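Endo-beta-1,2-glucanase (Talaromyces funiculosus, PDB 6IMV) hydrolyses internal beta-1,2-glucosidic linkages of beta-1,2-glucans, acting as an endo-type glycoside hydrolase. Local coordinates at residues A80-A91 with D165-F176. Sequence-based numbering, arbitrary orientation.
Sequences ASKESLQVMLYA and DNGELLWAVYAF. With BGC (beta-D-glucopyranose), chain D.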
# COMPACT_ATOMS: atom_id res chain seq x y z
N ALA A 80 -7.38 -7.86 0.02
CA ALA A 80 -7.59 -6.96 -1.11
C ALA A 80 -6.54 -5.84 -1.12
O ALA A 80 -6.24 -5.28 -2.17
CB ALA A 80 -9.00 -6.43 -1.08
N SER A 81 -5.96 -5.55 0.04
CA SER A 81 -4.90 -4.55 0.21
C SER A 81 -3.62 -4.98 -0.53
O SER A 81 -2.99 -4.15 -1.21
CB SER A 81 -4.64 -4.32 1.68
OG SER A 81 -4.65 -5.55 2.39
N LYS A 82 -3.24 -6.26 -0.43
CA LYS A 82 -2.06 -6.77 -1.16
C LYS A 82 -2.40 -6.93 -2.65
O LYS A 82 -1.58 -6.64 -3.52
CB LYS A 82 -1.56 -8.10 -0.57
CG LYS A 82 -1.20 -8.04 0.91
CD LYS A 82 -2.35 -8.39 1.84
CE LYS A 82 -2.10 -7.94 3.27
NZ LYS A 82 -1.95 -6.46 3.35
N GLU A 83 -3.62 -7.37 -2.94
CA GLU A 83 -4.14 -7.40 -4.30
C GLU A 83 -3.97 -6.03 -4.98
O GLU A 83 -3.59 -5.97 -6.13
CB GLU A 83 -5.61 -7.80 -4.31
CG GLU A 83 -5.84 -9.24 -3.90
CD GLU A 83 -5.38 -10.28 -4.91
OE1 GLU A 83 -5.97 -10.33 -6.01
OE2 GLU A 83 -4.43 -11.03 -4.59
N SER A 84 -4.23 -4.95 -4.25
CA SER A 84 -4.15 -3.59 -4.77
C SER A 84 -2.72 -3.26 -5.22
O SER A 84 -2.54 -2.63 -6.26
CB SER A 84 -4.71 -2.57 -3.79
OG SER A 84 -3.74 -2.21 -2.82
N LEU A 85 -1.71 -3.76 -4.48
CA LEU A 85 -0.30 -3.50 -4.80
C LEU A 85 0.10 -4.26 -6.07
O LEU A 85 0.81 -3.71 -6.92
CB LEU A 85 0.58 -3.86 -3.61
CG LEU A 85 0.41 -2.97 -2.38
CD1 LEU A 85 1.19 -3.51 -1.19
CD2 LEU A 85 0.84 -1.53 -2.67
N GLN A 86 -0.37 -5.50 -6.20
CA GLN A 86 -0.10 -6.35 -7.34
C GLN A 86 -0.78 -5.77 -8.59
O GLN A 86 -0.16 -5.66 -9.65
CB GLN A 86 -0.59 -7.76 -7.03
CG GLN A 86 -0.37 -8.78 -8.14
CD GLN A 86 -0.97 -10.12 -7.79
OE1 GLN A 86 -1.83 -10.23 -6.92
NE2 GLN A 86 -0.52 -11.16 -8.47
N VAL A 87 -2.04 -5.36 -8.45
CA VAL A 87 -2.82 -4.85 -9.56
C VAL A 87 -2.22 -3.52 -10.05
O VAL A 87 -2.10 -3.32 -11.27
CB VAL A 87 -4.32 -4.74 -9.20
CG1 VAL A 87 -5.10 -3.89 -10.20
CG2 VAL A 87 -4.94 -6.13 -9.09
N MET A 88 -1.83 -2.65 -9.13
CA MET A 88 -1.21 -1.36 -9.49
C MET A 88 0.06 -1.61 -10.31
O MET A 88 0.29 -0.93 -11.32
CB MET A 88 -0.88 -0.53 -8.24
CG MET A 88 -2.08 0.19 -7.67
SD MET A 88 -1.65 1.33 -6.32
CE MET A 88 -1.55 0.19 -4.95
N LEU A 89 0.88 -2.57 -9.88
CA LEU A 89 2.11 -2.94 -10.60
C LEU A 89 1.73 -3.38 -12.02
O LEU A 89 2.37 -2.97 -12.99
CB LEU A 89 2.83 -4.04 -9.83
CG LEU A 89 4.18 -4.53 -10.33
CD1 LEU A 89 4.03 -5.59 -11.40
CD2 LEU A 89 5.08 -3.42 -10.82
N TYR A 90 0.70 -4.23 -12.12
CA TYR A 90 0.26 -4.78 -13.40
C TYR A 90 -0.32 -3.69 -14.31
O TYR A 90 -0.22 -3.81 -15.53
CB TYR A 90 -0.75 -5.91 -13.20
CG TYR A 90 -0.20 -7.17 -12.57
CD1 TYR A 90 1.15 -7.48 -12.57
CD2 TYR A 90 -1.06 -8.06 -11.96
CE1 TYR A 90 1.62 -8.63 -11.97
CE2 TYR A 90 -0.61 -9.22 -11.36
CZ TYR A 90 0.74 -9.52 -11.37
OH TYR A 90 1.17 -10.66 -10.77
N ALA A 91 -0.91 -2.64 -13.73
CA ALA A 91 -1.43 -1.52 -14.51
C ALA A 91 -0.27 -0.84 -15.26
O ALA A 91 -0.38 -0.59 -16.46
CB ALA A 91 -2.19 -0.56 -13.63
N ASP A 165 -9.49 -2.35 2.82
CA ASP A 165 -8.70 -3.14 1.89
C ASP A 165 -9.37 -3.12 0.51
O ASP A 165 -8.69 -3.08 -0.51
CB ASP A 165 -8.53 -4.58 2.36
CG ASP A 165 -7.99 -4.68 3.77
OD1 ASP A 165 -8.73 -4.33 4.69
OD2 ASP A 165 -6.84 -5.12 3.93
N ASN A 166 -10.70 -3.18 0.50
CA ASN A 166 -11.47 -3.24 -0.73
C ASN A 166 -11.41 -1.88 -1.46
O ASN A 166 -11.31 -1.85 -2.69
CB ASN A 166 -12.90 -3.74 -0.48
CG ASN A 166 -12.92 -5.26 -0.36
OD1 ASN A 166 -12.83 -5.95 -1.37
ND2 ASN A 166 -12.95 -5.77 0.86
N GLY A 167 -11.42 -0.79 -0.70
CA GLY A 167 -11.25 0.55 -1.28
C GLY A 167 -9.97 0.65 -2.09
O GLY A 167 -9.95 1.19 -3.21
N GLU A 168 -8.89 0.10 -1.52
CA GLU A 168 -7.57 0.08 -2.17
C GLU A 168 -7.63 -0.73 -3.48
O GLU A 168 -7.15 -0.26 -4.50
CB GLU A 168 -6.51 -0.47 -1.22
CG GLU A 168 -6.28 0.43 -0.01
CD GLU A 168 -5.39 -0.13 1.08
OE1 GLU A 168 -5.25 -1.36 1.15
OE2 GLU A 168 -4.85 0.66 1.86
N LEU A 169 -8.23 -1.92 -3.43
CA LEU A 169 -8.29 -2.79 -4.60
C LEU A 169 -9.10 -2.14 -5.73
O LEU A 169 -8.72 -2.23 -6.90
CB LEU A 169 -8.91 -4.13 -4.19
CG LEU A 169 -9.15 -5.14 -5.32
CD1 LEU A 169 -7.89 -5.39 -6.13
CD2 LEU A 169 -9.68 -6.44 -4.75
N LEU A 170 -10.23 -1.51 -5.39
CA LEU A 170 -11.17 -1.04 -6.40
C LEU A 170 -10.54 0.04 -7.28
O LEU A 170 -10.67 -0.01 -8.51
CB LEU A 170 -12.45 -0.58 -5.72
CG LEU A 170 -13.33 -1.72 -5.22
CD1 LEU A 170 -14.37 -1.21 -4.24
CD2 LEU A 170 -13.99 -2.42 -6.40
N TRP A 171 -9.83 1.00 -6.67
CA TRP A 171 -9.19 2.07 -7.46
C TRP A 171 -7.98 1.51 -8.21
O TRP A 171 -7.62 2.03 -9.27
CB TRP A 171 -8.84 3.28 -6.58
CG TRP A 171 -10.06 4.03 -6.14
CD1 TRP A 171 -10.61 4.02 -4.89
CD2 TRP A 171 -10.92 4.86 -6.95
NE1 TRP A 171 -11.74 4.79 -4.86
CE2 TRP A 171 -11.95 5.33 -6.11
CE3 TRP A 171 -10.91 5.26 -8.29
CZ2 TRP A 171 -12.96 6.17 -6.56
CZ3 TRP A 171 -11.92 6.08 -8.75
CH2 TRP A 171 -12.92 6.54 -7.89
N ALA A 172 -7.35 0.44 -7.70
CA ALA A 172 -6.25 -0.20 -8.42
C ALA A 172 -6.79 -0.85 -9.71
O ALA A 172 -6.19 -0.71 -10.78
CB ALA A 172 -5.54 -1.20 -7.55
N VAL A 173 -7.93 -1.53 -9.60
CA VAL A 173 -8.59 -2.17 -10.74
C VAL A 173 -9.05 -1.10 -11.74
O VAL A 173 -8.94 -1.30 -12.94
CB VAL A 173 -9.74 -3.10 -10.29
CG1 VAL A 173 -10.63 -3.52 -11.45
CG2 VAL A 173 -9.20 -4.32 -9.56
N TYR A 174 -9.58 0.01 -11.22
CA TYR A 174 -9.99 1.18 -12.01
C TYR A 174 -8.82 1.64 -12.89
O TYR A 174 -8.97 1.81 -14.11
CB TYR A 174 -10.50 2.25 -11.04
CG TYR A 174 -11.24 3.43 -11.62
CD1 TYR A 174 -12.63 3.42 -11.72
CD2 TYR A 174 -10.58 4.60 -11.95
CE1 TYR A 174 -13.33 4.52 -12.18
CE2 TYR A 174 -11.27 5.71 -12.41
CZ TYR A 174 -12.65 5.67 -12.54
OH TYR A 174 -13.33 6.77 -12.99
N ALA A 175 -7.64 1.79 -12.27
CA ALA A 175 -6.38 2.14 -12.98
C ALA A 175 -6.03 1.10 -14.05
O ALA A 175 -5.69 1.45 -15.19
CB ALA A 175 -5.25 2.29 -12.00
N PHE A 176 -6.06 -0.18 -13.65
CA PHE A 176 -5.65 -1.27 -14.53
C PHE A 176 -6.50 -1.27 -15.80
O PHE A 176 -5.98 -1.47 -16.90
CB PHE A 176 -5.74 -2.63 -13.84
CG PHE A 176 -5.45 -3.77 -14.76
CD1 PHE A 176 -4.14 -4.16 -15.01
CD2 PHE A 176 -6.47 -4.43 -15.43
CE1 PHE A 176 -3.87 -5.19 -15.90
CE2 PHE A 176 -6.20 -5.46 -16.31
CZ PHE A 176 -4.90 -5.85 -16.53
C2 BGC D . -5.92 -2.97 8.10
C3 BGC D . -6.66 -3.90 7.15
C4 BGC D . -7.69 -4.72 7.92
C5 BGC D . -8.62 -3.76 8.66
C6 BGC D . -9.69 -4.41 9.50
C1 BGC D . -6.91 -2.12 8.87
O2 BGC D . -5.10 -2.07 7.37
O3 BGC D . -5.77 -4.79 6.49
O4 BGC D . -8.44 -5.51 7.01
O5 BGC D . -7.87 -2.93 9.54
O6 BGC D . -9.08 -5.23 10.47
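D165 meets helix 80-91 and a sugar at once. Its CB packs against S81 N, 3.6 Å away, and beside A80 CB. With CG anti to the carbonyl carbon (chi1 -53°), the carboxylate reaches beyond the start of helix 80-91 to the beta-D-glucopyranose: D165 OD1 accepts a hydrogen bond from O4 of the sugar at 2.6 Å, and OD2 accepts one from its O3. The lone pair of OD2 pointing away from OD1 takes the hydroxyl of S81, with S81 OG 2.7 Å from D165 OD2. S81 OG in turn accepts a hydrogen bond from K82 NZ, whose salt bridge to D434 carries the polar chain onward; the ammonium probably polarises the S81 hydroxyl toward D165. S84 OG instead turns back to S81 O within its own helix, while its CB rests on the E168 backbone, 3.4 Å from E168 O.

Further along, the interface is apolar. L169 fits as a knob among A80, E83, S84 and V87, with CD2 3.7 Å from A80 CB. V87 returns the fit among L169, A172, V173 and F176, its CG1 3.8 Å from A172 CB. The F176 ring presents its edge to the A91 backbone N. Small A80, S84, A172 and A91 let the axes approach to 7.3 Å at 21°, a near-parallel, knobs-into-holes helix pair whose N-terminal end builds part of the sugar-binding site.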